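Choline binding protein PCPA (PDB 4CP6) is a pneumococcal surface protein and vaccine antigen with leucine-rich repeats, and probably attaches to the bacterial cell wall by binding choline. Local coordinates at residues 13-21 and 26-34; 290-299 and 311-321. All coordinates share one frame; numbering follows the deposited sequence. Where two conformers were deposited one is given.

The two contacts lie far apart in an elongated, repeat-built chain. Their centres are about 59 Å apart and their nearest atoms about 41 Å apart, on opposite sides of the chain's centre. Interaction 1 belongs to the N-terminal beta hairpin, and its centre lies about 38 Å from the centre of the chain. Interaction 2 lies within the leucine-rich repeat region 258-390, its centre about 20 Å from the centre of the chain. The kinds of pairing differ. In 13-21 and 26-34 the strands run antiparallel and join directly through backbone bonds. In 290-299 and 311-321 neighbouring turns of the repeat meet through two backbone bonds, apolar side chains and a row of waters.

Interaction 1 (13-21 and 26-34); sequences TKVGSIIQQ and YKVLTVEGN
Y26 pairs with I19 through two backbone hydrogen bonds, I19 N to Y26 O and Y26 N to I19 O, both 2.8 Å. I19 O also lies at the edge of the Y26 ring, in its plane, 3.5 Å from Y26 CD1. At the far end of the ring, one water bridges Y26 OH and Q21 O. K27 faces I18 as a non-hydrogen-bonded antiparallel pair. K27 CB meets I18 CD1 at 3.7 Å. With CG anti to the backbone N (chi1 -178°) and the chain extended, K27 runs CG to CE alongside G16, its CE 3.6 Å from G16 O. V28 N donates to S17 O at 2.9 Å, and V28 O accepts from G16 N. The two methyls of V28 part: V28 CG2 meets I19 CD1 at 3.7 Å, while CG1 turns to K14 O and T13 O. The turn from K14 to S17 is type II, and K14 O takes both S17 N and S17 OG from one face of its plane. L29 and T30 form a classic beta bulge opposite T37, in the pairing of 24-32 with the next strand, 35-40. V15 CG1 rests against L29 O at 3.7 Å. V31 CG1 closes the contact beside V15 and T13 O, which is buried without a polar partner. Four backbone bonds thus set the pairing, and the doubly gripped K14 O steadies the turn leading into 18-21.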
ATOM      1  N   THR A  13      40.717   6.449  13.751  1.00 39.38           N
ATOM      2  CA  THR A  13      39.839   5.781  14.713  1.00 38.47           C
ATOM      3  C   THR A  13      38.692   6.684  15.233  1.00 39.61           C
ATOM      4  O   THR A  13      37.802   6.179  15.923  1.00 40.84           O
ATOM      5  CB  THR A  13      40.666   5.165  15.860  1.00 50.62           C
ATOM      6  OG1 THR A  13      39.833   4.274  16.594  1.00 48.46           O
ATOM      7  CG2 THR A  13      41.281   6.216  16.805  1.00 51.83           C
ATOM      8  N   LYS A  14      38.697   7.992  14.893  1.00 31.73           N
ATOM      9  CA  LYS A  14      37.676   8.946  15.356  1.00 29.78           C
ATOM     10  C   LYS A  14      36.290   8.742  14.703  1.00 28.15           C
ATOM     11  O   LYS A  14      36.149   7.948  13.772  1.00 24.63           O
ATOM     12  CB  LYS A  14      38.161  10.406  15.202  1.00 31.95           C
ATOM     13  CG  LYS A  14      38.391  10.870  13.765  1.00 42.21           C
ATOM     14  CD  LYS A  14      39.261  12.135  13.732  1.00 49.91           C
ATOM     15  CE  LYS A  14      38.848  13.124  12.665  1.00 57.45           C
ATOM     16  NZ  LYS A  14      39.160  12.648  11.291  1.00 66.57           N
ATOM     17  N   VAL A  15      35.269   9.469  15.200  1.00 24.72           N
ATOM     18  CA  VAL A  15      33.909   9.357  14.668  1.00 23.06           C
ATOM     19  C   VAL A  15      33.915   9.665  13.170  1.00 25.04           C
ATOM     20  O   VAL A  15      34.450  10.695  12.747  1.00 24.46           O
ATOM     21  CB  VAL A  15      32.918  10.248  15.462  1.00 25.69           C
ATOM     22  CG1 VAL A  15      31.547  10.302  14.786  1.00 25.18           C
ATOM     23  CG2 VAL A  15      32.785   9.763  16.902  1.00 25.37           C
ATOM     24  N   GLY A  16      33.346   8.760  12.376  1.00 20.20           N
ATOM     25  CA  GLY A  16      33.266   8.943  10.933  1.00 19.83           C
ATOM     26  C   GLY A  16      34.369   8.279  10.138  1.00 22.70           C
ATOM     27  O   GLY A  16      34.279   8.181   8.902  1.00 22.54           O
ATOM     28  N   SER A  17      35.399   7.775  10.853  1.00 20.48           N
ATOM     29  CA  SER A  17      36.519   7.053  10.247  1.00 20.52           C
ATOM     30  C   SER A  17      36.055   5.731   9.649  1.00 22.79           C
ATOM     31  O   SER A  17      35.155   5.075  10.200  1.00 19.63           O
ATOM     32  CB  SER A  17      37.588   6.736  11.292  1.00 22.71           C
ATOM     33  OG  SER A  17      38.200   7.923  11.767  1.00 30.95           O
ATOM     34  N   ILE A  18      36.701   5.330   8.550  1.00 18.40           N
ATOM     35  CA  ILE A  18      36.454   4.061   7.879  1.00 17.70           C
ATOM     36  C   ILE A  18      37.535   3.073   8.288  1.00 21.69           C
ATOM     37  O   ILE A  18      38.732   3.356   8.092  1.00 22.06           O
ATOM     38  CB  ILE A  18      36.410   4.187   6.330  1.00 20.28           C
ATOM     39  CG1 ILE A  18      35.333   5.174   5.863  1.00 20.76           C
ATOM     40  CG2 ILE A  18      36.274   2.803   5.627  1.00 22.22           C
ATOM     41  CD1 ILE A  18      33.855   4.691   6.046  1.00 25.83           C
ATOM     42  N   ILE A  19      37.122   1.911   8.825  1.00 18.43           N
ATOM     43  CA  ILE A  19      38.004   0.800   9.171  1.00 17.71           C
ATOM     44  C   ILE A  19      37.676  -0.305   8.176  1.00 21.73           C
ATOM     45  O   ILE A  19      36.506  -0.666   8.027  1.00 19.96           O
ATOM     46  CB  ILE A  19      37.807   0.326  10.628  1.00 19.98           C
ATOM     47  CG1 ILE A  19      38.100   1.461  11.629  1.00 20.52           C
ATOM     48  CG2 ILE A  19      38.667  -0.926  10.911  1.00 20.35           C
ATOM     49  CD1 ILE A  19      37.510   1.213  12.997  1.00 20.40           C
ATOM     50  N   GLN A  20      38.685  -0.800   7.447  1.00 20.37           N
ATOM     51  CA  GLN A  20      38.462  -1.848   6.464  1.00 19.60           C
ATOM     52  C   GLN A  20      39.179  -3.092   6.907  1.00 23.64           C
ATOM     53  O   GLN A  20      40.397  -3.047   7.128  1.00 23.44           O
ATOM     54  CB  GLN A  20      38.915  -1.420   5.061  1.00 21.34           C
ATOM     55  CG  GLN A  20      38.621  -2.479   4.001  1.00 20.46           C
ATOM     56  CD  GLN A  20      39.061  -2.058   2.627  1.00 28.59           C
ATOM     57  OE1 GLN A  20      38.706  -0.987   2.147  1.00 25.87           O
ATOM     58  NE2 GLN A  20      39.798  -2.924   1.939  1.00 30.46           N
ATOM     59  N   GLN A  21      38.438  -4.188   7.082  1.00 20.39           N
ATOM     60  CA  GLN A  21      38.981  -5.484   7.506  1.00 19.97           C
ATOM     61  C   GLN A  21      38.346  -6.578   6.682  1.00 23.18           C
ATOM     62  O   GLN A  21      37.111  -6.611   6.563  1.00 21.01           O
ATOM     63  CB  GLN A  21      38.732  -5.733   9.001  1.00 20.62           C
ATOM     64  CG  GLN A  21      39.406  -4.709   9.911  1.00 21.77           C
ATOM     65  CD  GLN A  21      39.285  -5.066  11.374  1.00 26.22           C
ATOM     66  OE1 GLN A  21      38.638  -6.052  11.756  1.00 23.88           O
ATOM     67  NE2 GLN A  21      39.953  -4.295  12.224  1.00 24.48           N
ATOM     68  N   TYR A  26      33.756  -0.537   7.593  1.00 15.74           N
ATOM     69  CA  TYR A  26      32.980  -0.181   8.773  1.00 14.52           C
ATOM     70  C   TYR A  26      33.201   1.297   9.045  1.00 18.57           C
ATOM     71  O   TYR A  26      34.320   1.795   8.864  1.00 19.22           O
ATOM     72  CB  TYR A  26      33.443  -0.977   9.996  1.00 15.15           C
ATOM     73  CG  TYR A  26      33.343  -2.467   9.809  1.00 14.80           C
ATOM     74  CD1 TYR A  26      34.386  -3.188   9.234  1.00 15.35           C
ATOM     75  CD2 TYR A  26      32.223  -3.168  10.244  1.00 15.66           C
ATOM     76  CE1 TYR A  26      34.317  -4.569   9.093  1.00 15.36           C
ATOM     77  CE2 TYR A  26      32.128  -4.548  10.076  1.00 16.35           C
ATOM     78  CZ  TYR A  26      33.191  -5.249   9.530  1.00 16.64           C
ATOM     79  OH  TYR A  26      33.089  -6.613   9.370  1.00 19.26           O
ATOM     80  N   LYS A  27      32.161   2.011   9.490  1.00 14.57           N
ATOM     81  CA  LYS A  27      32.319   3.423   9.783  1.00 13.86           C
ATOM     82  C   LYS A  27      32.021   3.668  11.250  1.00 16.64           C
ATOM     83  O   LYS A  27      31.007   3.204  11.742  1.00 15.01           O
ATOM     84  CB  LYS A  27      31.410   4.256   8.851  1.00 14.94           C
ATOM     85  CG  LYS A  27      31.520   5.756   9.033  1.00 18.88           C
ATOM     86  CD  LYS A  27      30.709   6.482   7.988  1.00 24.22           C
ATOM     87  CE  LYS A  27      30.747   7.969   8.214  1.00 34.36           C
ATOM     88  NZ  LYS A  27      30.244   8.707   7.024  1.00 35.78           N
ATOM     89  N   VAL A  28      32.942   4.334  11.973  1.00 14.03           N
ATOM     90  CA  VAL A  28      32.830   4.597  13.397  1.00 13.97           C
ATOM     91  C   VAL A  28      31.670   5.535  13.669  1.00 16.19           C
ATOM     92  O   VAL A  28      31.587   6.629  13.084  1.00 16.86           O
ATOM     93  CB  VAL A  28      34.167   5.146  13.975  1.00 17.21           C
ATOM     94  CG1 VAL A  28      34.031   5.441  15.467  1.00 16.64           C
ATOM     95  CG2 VAL A  28      35.321   4.160  13.718  1.00 17.12           C
ATOM     96  N   LEU A  29      30.789   5.077  14.551  1.00 14.65           N
ATOM     97  CA  LEU A  29      29.616   5.837  14.985  1.00 15.13           C
ATOM     98  C   LEU A  29      29.890   6.559  16.293  1.00 18.46           C
ATOM     99  O   LEU A  29      29.509   7.728  16.448  1.00 18.09           O
ATOM    100  CB  LEU A  29      28.392   4.919  15.107  1.00 15.23           C
ATOM    101  CG  LEU A  29      27.927   4.198  13.862  1.00 17.22           C
ATOM    102  CD1 LEU A  29      26.814   3.250  14.220  1.00 16.77           C
ATOM    103  CD2 LEU A  29      27.451   5.177  12.782  1.00 17.20           C
ATOM    104  N   THR A  30      30.505   5.852  17.249  1.00 17.58           N
ATOM    105  CA  THR A  30      30.897   6.407  18.553  1.00 17.38           C
ATOM    106  C   THR A  30      32.242   5.802  18.969  1.00 21.10           C
ATOM    107  O   THR A  30      32.609   4.694  18.535  1.00 18.69           O
ATOM    108  CB  THR A  30      29.891   6.067  19.668  1.00 21.81           C
ATOM    109  OG1 THR A  30      29.921   4.658  19.896  1.00 19.07           O
ATOM    110  CG2 THR A  30      28.451   6.557  19.377  1.00 19.81           C
ATOM    111  N   VAL A  31      32.969   6.526  19.836  1.00 20.37           N
ATOM    112  CA  VAL A  31      34.240   6.056  20.391  1.00 21.33           C
ATOM    113  C   VAL A  31      34.521   6.833  21.664  1.00 26.29           C
ATOM    114  O   VAL A  31      34.364   8.058  21.685  1.00 24.60           O
ATOM    115  CB  VAL A  31      35.436   6.082  19.387  1.00 25.86           C
ATOM    116  CG1 VAL A  31      35.865   7.508  19.028  1.00 26.06           C
ATOM    117  CG2 VAL A  31      36.629   5.266  19.914  1.00 25.66           C
ATOM    118  N   GLU A  32      34.891   6.119  22.722  1.00 24.47           N
ATOM    119  CA  GLU A  32      35.258   6.699  24.005  1.00 25.30           C
ATOM    120  C   GLU A  32      36.294   5.756  24.593  1.00 27.30           C
ATOM    121  O   GLU A  32      35.983   4.598  24.896  1.00 25.59           O
ATOM    122  CB  GLU A  32      34.051   6.849  24.945  1.00 27.36           C
ATOM    123  CG  GLU A  32      34.338   7.797  26.105  1.00 42.17           C
ATOM    124  CD  GLU A  32      33.289   7.921  27.197  1.00 70.21           C
ATOM    125  OE1 GLU A  32      32.097   7.635  26.933  1.00 69.98           O
ATOM    126  OE2 GLU A  32      33.661   8.343  28.316  1.00 65.43           O
ATOM    127  N   GLY A  33      37.523   6.246  24.682  1.00 24.56           N
ATOM    128  CA  GLY A  33      38.629   5.436  25.174  1.00 23.46           C
ATOM    129  C   GLY A  33      38.834   4.271  24.226  1.00 22.63           C
ATOM    130  O   GLY A  33      38.948   4.470  23.013  1.00 22.87           O
ATOM    131  N   ASN A  34      38.803   3.047  24.769  1.00 18.98           N
ATOM    132  CA  ASN A  34      39.007   1.855  23.944  1.00 18.10           C
ATOM    133  C   ASN A  34      37.736   1.099  23.586  1.00 19.99           C
ATOM    134  O   ASN A  34      37.809  -0.068  23.173  1.00 18.35           O
ATOM    135  CB  ASN A  34      39.988   0.914  24.630  1.00 18.33           C
ATOM    136  CG  ASN A  34      41.372   1.488  24.715  1.00 29.43           C
ATOM    137  OD1 ASN A  34      41.779   2.303  23.889  1.00 26.79           O
ATOM    138  ND2 ASN A  34      42.126   1.059  25.711  1.00 26.78           N
TER
HETATM  139  O   HOH W   1      35.387  -7.841   8.543  1.00 20.92           O

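Interaction 2 (290-299 and 311-321); sequences DAIKLEEISL and FYGNLELKELI
Successive turns of the leucine-rich repeat region stack here, each segment running along its neighbour. At one end D290 N donates to Y312 O at 2.8 Å, in a nearly straight bond (170°). A water donates to both D290 OD1 and G313 O, while D290 OD2 has its salt bridge with K267. I292 and L315 then lie side by side and point the same way, with CG2 of I292 3.9 Å from L315 CD1. The equivalent leucines L294 and L317 turn inward, as repeat leucines do; both are buried, and CD1 of L317 touches E295 O. E295 O also accepts K318 N at 3.0 Å, tilted 25° from the carbonyl plane. E295 and K318 run side by side, and E295 OE1 to K318 NZ is a long salt bridge of 4.0 Å. One water lies within hydrogen-bonding distance of E295 OE2 and E316 OE1, with further acceptors competing for it; E316 OE1 makes its salt bridge with K339. Past this point strands 296-298 and 319-321 spread apart. Waters link I297 N to E319 O and I297 O to I321 N. Inside, I297 CG2 packs on L320 CD2 at 3.6 Å. The CD1 of I297 reaches the edge of the F311 ring, its CG1 being anti to the backbone N (chi1 -173°). L320 CD2 sits over one face of the F311 ring, 3.7 Å above its plane and toward the rim. L299 CD1 lies 3.5 Å from I321 O.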
ATOM      1  N   ASP A 290      -8.909  -1.725  -9.483  1.00 10.40           N
ATOM      2  CA  ASP A 290      -8.643  -3.110  -9.912  1.00 10.53           C
ATOM      3  C   ASP A 290      -9.408  -4.152  -9.066  1.00 12.33           C
ATOM      4  O   ASP A 290      -8.948  -5.304  -8.948  1.00 12.97           O
ATOM      5  CB  ASP A 290      -7.146  -3.409 -10.023  1.00 12.09           C
ATOM      6  CG  ASP A 290      -6.430  -2.562 -11.066  1.00 15.45           C
ATOM      7  OD1 ASP A 290      -7.094  -2.112 -12.035  1.00 14.32           O
ATOM      8  OD2 ASP A 290      -5.198  -2.367 -10.924  1.00 18.02           O
ATOM      9  N   ALA A 291     -10.597  -3.787  -8.539  1.00 11.44           N
ATOM     10  CA  ALA A 291     -11.497  -4.784  -7.927  1.00 12.11           C
ATOM     11  C   ALA A 291     -12.239  -5.305  -9.157  1.00 12.45           C
ATOM     12  O   ALA A 291     -13.239  -4.710  -9.622  1.00 12.78           O
ATOM     13  CB  ALA A 291     -12.453  -4.133  -6.944  1.00 12.98           C
ATOM     14  N   ILE A 292     -11.695  -6.381  -9.742  1.00 11.37           N
ATOM     15  CA  ILE A 292     -12.106  -6.805 -11.093  1.00 11.56           C
ATOM     16  C   ILE A 292     -13.339  -7.692 -11.178  1.00 14.45           C
ATOM     17  O   ILE A 292     -13.801  -7.959 -12.308  1.00 13.88           O
ATOM     18  CB  ILE A 292     -10.924  -7.441 -11.838  1.00 14.50           C
ATOM     19  CG1 ILE A 292     -10.429  -8.745 -11.156  1.00 14.80           C
ATOM     20  CG2 ILE A 292      -9.779  -6.431 -12.002  1.00 15.27           C
ATOM     21  CD1 ILE A 292      -9.353  -9.507 -11.980  1.00 18.89           C
ATOM     22  N   LYS A 293     -13.908  -8.106 -10.047  1.00 11.81           N
ATOM     23  CA  LYS A 293     -15.146  -8.881 -10.114  1.00 12.14           C
ATOM     24  C   LYS A 293     -16.364  -8.097  -9.600  1.00 14.42           C
ATOM     25  O   LYS A 293     -17.490  -8.563  -9.734  1.00 13.51           O
ATOM     26  CB  LYS A 293     -15.025 -10.191  -9.330  1.00 13.64           C
ATOM     27  CG  LYS A 293     -14.330 -11.296 -10.114  1.00 17.08           C
ATOM     28  CD  LYS A 293     -14.879 -12.622  -9.602  1.00 22.49           C
ATOM     29  CE  LYS A 293     -14.079 -13.847  -9.944  1.00 31.71           C
ATOM     30  NZ  LYS A 293     -14.829 -15.078  -9.526  1.00 29.08           N
ATOM     31  N   LEU A 294     -16.155  -6.883  -9.025  1.00 11.96           N
ATOM     32  CA  LEU A 294     -17.236  -6.091  -8.447  1.00 11.86           C
ATOM     33  C   LEU A 294     -18.283  -5.769  -9.501  1.00 13.10           C
ATOM     34  O   LEU A 294     -17.944  -5.155 -10.509  1.00 12.52           O
ATOM     35  CB  LEU A 294     -16.676  -4.805  -7.822  1.00 13.24           C
ATOM     36  CG  LEU A 294     -17.662  -3.958  -7.043  1.00 16.71           C
ATOM     37  CD1 LEU A 294     -18.114  -4.673  -5.739  1.00 17.76           C
ATOM     38  CD2 LEU A 294     -17.049  -2.589  -6.725  1.00 20.68           C
ATOM     39  N   GLU A 295     -19.522  -6.213  -9.293  1.00 11.72           N
ATOM     40  CA  GLU A 295     -20.611  -6.004 -10.254  1.00 12.57           C
ATOM     41  C   GLU A 295     -21.555  -4.933  -9.780  1.00 13.40           C
ATOM     42  O   GLU A 295     -22.151  -4.210 -10.583  1.00 12.88           O
ATOM     43  CB  GLU A 295     -21.404  -7.307 -10.441  1.00 14.61           C
ATOM     44  CG  GLU A 295     -20.606  -8.390 -11.149  1.00 16.00           C
ATOM     45  CD  GLU A 295     -21.297  -9.734 -11.280  1.00 21.17           C
ATOM     46  OE1 GLU A 295     -22.445  -9.859 -10.797  1.00 26.26           O
ATOM     47  OE2 GLU A 295     -20.657 -10.679 -11.799  1.00 20.94           O
ATOM     48  N   GLU A 296     -21.758  -4.885  -8.454  1.00 12.80           N
ATOM     49  CA  GLU A 296     -22.696  -3.965  -7.859  1.00 13.35           C
ATOM     50  C   GLU A 296     -22.186  -3.428  -6.548  1.00 13.21           C
ATOM     51  O   GLU A 296     -21.582  -4.145  -5.771  1.00 14.13           O
ATOM     52  CB  GLU A 296     -24.094  -4.589  -7.682  1.00 16.61           C
ATOM     53  CG  GLU A 296     -24.136  -6.015  -7.209  1.00 31.82           C
ATOM     54  CD  GLU A 296     -25.532  -6.610  -7.253  1.00 53.32           C
ATOM     55  OE1 GLU A 296     -26.464  -6.002  -6.678  1.00 35.28           O
ATOM     56  OE2 GLU A 296     -25.686  -7.699  -7.849  1.00 48.37           O
ATOM     57  N   ILE A 297     -22.413  -2.137  -6.340  1.00 12.85           N
ATOM     58  CA  ILE A 297     -22.037  -1.464  -5.110  1.00 13.10           C
ATOM     59  C   ILE A 297     -23.156  -0.569  -4.661  1.00 16.57           C
ATOM     60  O   ILE A 297     -23.681   0.196  -5.475  1.00 18.50           O
ATOM     61  CB  ILE A 297     -20.691  -0.733  -5.250  1.00 15.08           C
ATOM     62  CG1 ILE A 297     -20.248  -0.169  -3.869  1.00 15.00           C
ATOM     63  CG2 ILE A 297     -20.756   0.373  -6.327  1.00 16.62           C
ATOM     64  CD1 ILE A 297     -18.927   0.356  -3.882  1.00 15.63           C
ATOM     65  N   SER A 298     -23.559  -0.657  -3.383  1.00 12.05           N
ATOM     66  CA  SER A 298     -24.604   0.215  -2.869  0.50 11.56           C
ATOM     67  C   SER A 298     -23.921   1.371  -2.125  1.00 14.29           C
ATOM     68  O   SER A 298     -23.153   1.114  -1.181  1.00 16.20           O
ATOM     69  CB  SER A 298     -25.533  -0.549  -1.932  0.50 12.73           C
ATOM     70  OG  SER A 298     -26.516   0.323  -1.411  0.50 13.78           O
ATOM     71  N   LEU A 299     -24.170   2.614  -2.546  1.00 11.33           N
ATOM     72  CA  LEU A 299     -23.571   3.804  -1.939  1.00 11.53           C
ATOM     73  C   LEU A 299     -24.625   4.503  -1.100  1.00 13.11           C
ATOM     74  O   LEU A 299     -25.743   4.724  -1.568  1.00 12.95           O
ATOM     75  CB  LEU A 299     -23.073   4.752  -3.031  1.00 12.28           C
ATOM     76  CG  LEU A 299     -22.024   4.145  -3.996  1.00 14.02           C
ATOM     77  CD1 LEU A 299     -21.680   5.152  -5.096  1.00 14.83           C
ATOM     78  CD2 LEU A 299     -20.763   3.710  -3.242  1.00 13.49           C
ATOM     79  N   PHE A 311     -13.042   4.418  -8.302  1.00 10.52           N
ATOM     80  CA  PHE A 311     -13.625   3.490  -9.265  1.00  8.72           C
ATOM     81  C   PHE A 311     -12.707   3.505 -10.469  1.00 10.86           C
ATOM     82  O   PHE A 311     -12.768   4.423 -11.290  1.00 12.03           O
ATOM     83  CB  PHE A 311     -15.054   3.916  -9.635  1.00 10.47           C
ATOM     84  CG  PHE A 311     -15.985   3.844  -8.450  1.00 11.71           C
ATOM     85  CD1 PHE A 311     -16.484   2.622  -8.015  1.00 14.19           C
ATOM     86  CD2 PHE A 311     -16.374   4.990  -7.788  1.00 13.45           C
ATOM     87  CE1 PHE A 311     -17.365   2.554  -6.932  1.00 16.78           C
ATOM     88  CE2 PHE A 311     -17.244   4.917  -6.686  1.00 16.55           C
ATOM     89  CZ  PHE A 311     -17.741   3.702  -6.288  1.00 14.65           C
ATOM     90  N   TYR A 312     -11.825   2.521 -10.554  1.00 10.01           N
ATOM     91  CA  TYR A 312     -10.779   2.498 -11.574  1.00 10.16           C
ATOM     92  C   TYR A 312     -10.496   1.074 -11.947  1.00 13.04           C
ATOM     93  O   TYR A 312     -10.077   0.289 -11.111  1.00 12.18           O
ATOM     94  CB  TYR A 312      -9.524   3.122 -10.949  1.00 11.38           C
ATOM     95  CG  TYR A 312      -8.278   3.194 -11.798  1.00 12.95           C
ATOM     96  CD1 TYR A 312      -8.350   3.462 -13.162  1.00 13.70           C
ATOM     97  CD2 TYR A 312      -7.014   3.107 -11.216  1.00 15.12           C
ATOM     98  CE1 TYR A 312      -7.198   3.656 -13.923  1.00 15.34           C
ATOM     99  CE2 TYR A 312      -5.853   3.275 -11.971  1.00 16.66           C
ATOM    100  CZ  TYR A 312      -5.953   3.542 -13.327  1.00 18.46           C
ATOM    101  OH  TYR A 312      -4.808   3.729 -14.088  1.00 21.55           O
ATOM    102  N   GLY A 313     -10.734   0.725 -13.197  1.00 11.56           N
ATOM    103  CA  GLY A 313     -10.451  -0.638 -13.644  1.00 11.31           C
ATOM    104  C   GLY A 313     -11.400  -1.682 -13.092  1.00 12.73           C
ATOM    105  O   GLY A 313     -11.038  -2.868 -12.985  1.00 12.59           O
ATOM    106  N   ASN A 314     -12.629  -1.279 -12.729  1.00 11.57           N
ATOM    107  CA  ASN A 314     -13.637  -2.227 -12.254  1.00 11.17           C
ATOM    108  C   ASN A 314     -14.267  -2.898 -13.483  1.00 12.12           C
ATOM    109  O   ASN A 314     -15.299  -2.455 -14.003  1.00 11.86           O
ATOM    110  CB  ASN A 314     -14.673  -1.539 -11.413  1.00 10.92           C
ATOM    111  CG  ASN A 314     -14.038  -0.943 -10.189  1.00 11.57           C
ATOM    112  OD1 ASN A 314     -13.578  -1.676  -9.278  1.00 14.14           O
ATOM    113  ND2 ASN A 314     -13.969   0.350 -10.149  1.00 10.15           N
ATOM    114  N   LEU A 315     -13.604  -3.988 -13.922  1.00 12.19           N
ATOM    115  CA  LEU A 315     -13.914  -4.674 -15.184  1.00 12.61           C
ATOM    116  C   LEU A 315     -15.335  -5.211 -15.294  1.00 14.20           C
ATOM    117  O   LEU A 315     -15.819  -5.375 -16.429  1.00 14.61           O
ATOM    118  CB  LEU A 315     -12.908  -5.792 -15.440  1.00 13.22           C
ATOM    119  CG  LEU A 315     -11.425  -5.420 -15.478  1.00 16.22           C
ATOM    120  CD1 LEU A 315     -10.573  -6.645 -15.847  1.00 16.41           C
ATOM    121  CD2 LEU A 315     -11.147  -4.269 -16.463  1.00 19.22           C
ATOM    122  N   GLU A 316     -16.012  -5.459 -14.156  1.00 11.87           N
ATOM    123  CA  GLU A 316     -17.359  -6.011 -14.173  1.00 11.77           C
ATOM    124  C   GLU A 316     -18.439  -5.117 -13.612  1.00 12.81           C
ATOM    125  O   GLU A 316     -19.595  -5.532 -13.508  1.00 13.17           O
ATOM    126  CB  GLU A 316     -17.390  -7.366 -13.443  1.00 13.03           C
ATOM    127  CG  GLU A 316     -16.565  -8.445 -14.114  1.00 15.41           C
ATOM    128  CD  GLU A 316     -17.050  -8.978 -15.449  1.00 21.56           C
ATOM    129  OE1 GLU A 316     -18.259  -8.892 -15.747  1.00 25.10           O
ATOM    130  OE2 GLU A 316     -16.195  -9.510 -16.187  1.00 23.18           O
ATOM    131  N   LEU A 317     -18.089  -3.868 -13.204  1.00 10.94           N
ATOM    132  CA  LEU A 317     -19.098  -3.014 -12.578  1.00 11.47           C
ATOM    133  C   LEU A 317     -20.183  -2.632 -13.549  1.00 12.83           C
ATOM    134  O   LEU A 317     -19.882  -2.034 -14.582  1.00 12.11           O
ATOM    135  CB  LEU A 317     -18.396  -1.801 -11.961  1.00 11.82           C
ATOM    136  CG  LEU A 317     -19.248  -0.795 -11.214  1.00 13.70           C
ATOM    137  CD1 LEU A 317     -19.896  -1.411 -10.012  1.00 12.74           C
ATOM    138  CD2 LEU A 317     -18.391   0.399 -10.833  1.00 14.89           C
ATOM    139  N   LYS A 318     -21.449  -2.938 -13.232  1.00 11.88           N
ATOM    140  CA  LYS A 318     -22.529  -2.749 -14.205  1.00 12.29           C
ATOM    141  C   LYS A 318     -23.239  -1.421 -14.159  1.00 14.23           C
ATOM    142  O   LYS A 318     -23.780  -0.991 -15.182  1.00 13.62           O
ATOM    143  CB  LYS A 318     -23.580  -3.866 -14.050  1.00 14.97           C
ATOM    144  CG  LYS A 318     -23.006  -5.282 -14.161  1.00 20.28           C
ATOM    145  CD  LYS A 318     -24.088  -6.346 -13.862  1.00 26.36           C
ATOM    146  CE  LYS A 318     -23.558  -7.753 -14.043  1.00 34.91           C
ATOM    147  NZ  LYS A 318     -24.630  -8.777 -13.949  1.00 51.34           N
ATOM    148  N   GLU A 319     -23.280  -0.782 -12.986  1.00 13.73           N
ATOM    149  CA  GLU A 319     -24.022   0.462 -12.798  1.00 15.01           C
ATOM    150  C   GLU A 319     -23.435   1.164 -11.617  1.00 15.71           C
ATOM    151  O   GLU A 319     -22.822   0.517 -10.757  1.00 14.49           O
ATOM    152  CB  GLU A 319     -25.509   0.123 -12.493  1.00 17.98           C
ATOM    153  CG  GLU A 319     -26.437   1.315 -12.328  1.00 31.30           C
ATOM    154  CD  GLU A 319     -27.902   1.005 -12.091  1.00 48.89           C
ATOM    155  OE1 GLU A 319     -28.247  -0.189 -11.943  1.00 45.88           O
ATOM    156  OE2 GLU A 319     -28.708   1.964 -12.050  1.00 34.25           O
ATOM    157  N   LEU A 320     -23.632   2.492 -11.557  1.00 13.33           N
ATOM    158  CA  LEU A 320     -23.241   3.270 -10.396  1.00 13.25           C
ATOM    159  C   LEU A 320     -24.314   4.278 -10.147  1.00 12.87           C
ATOM    160  O   LEU A 320     -24.699   5.011 -11.072  1.00 12.38           O
ATOM    161  CB  LEU A 320     -21.911   4.015 -10.591  1.00 13.60           C
ATOM    162  CG  LEU A 320     -20.651   3.339 -10.143  1.00 19.40           C
ATOM    163  CD1 LEU A 320     -19.424   4.112 -10.606  1.00 19.94           C
ATOM    164  CD2 LEU A 320     -20.641   3.148  -8.615  1.00 21.38           C
ATOM    165  N   ILE A 321     -24.812   4.320  -8.916  1.00 11.66           N
ATOM    166  CA  ILE A 321     -25.757   5.314  -8.495  1.00 12.61           C
ATOM    167  C   ILE A 321     -25.068   6.194  -7.463  1.00 15.12           C
ATOM    168  O   ILE A 321     -24.880   5.764  -6.316  1.00 16.12           O
ATOM    169  CB  ILE A 321     -27.047   4.683  -7.951  1.00 15.70           C
ATOM    170  CG1 ILE A 321     -27.698   3.792  -9.044  1.00 16.42           C
ATOM    171  CG2 ILE A 321     -27.992   5.777  -7.429  1.00 17.74           C
ATOM    172  CD1 ILE A 321     -28.765   2.837  -8.495  1.00 25.62           C
TER
HETATM  173  O   HOH W   2      -8.491  -3.502 -13.958  1.00 15.97           O
HETATM  174  O   HOH W   3     -20.321 -10.218 -14.523  1.00 44.09           O
HETATM  175  O   HOH W   4     -23.812  -0.832  -8.526  1.00 14.56           O
HETATM  176  O   HOH W   5     -24.557   1.857  -7.399  1.00 18.31           O
HETATM  177  O   HOH W   6     -25.058   3.316  -5.210  1.00 20.40           O
HETATM  178  O   HOH W   7     -26.935   5.133  -4.004  1.00 19.52           O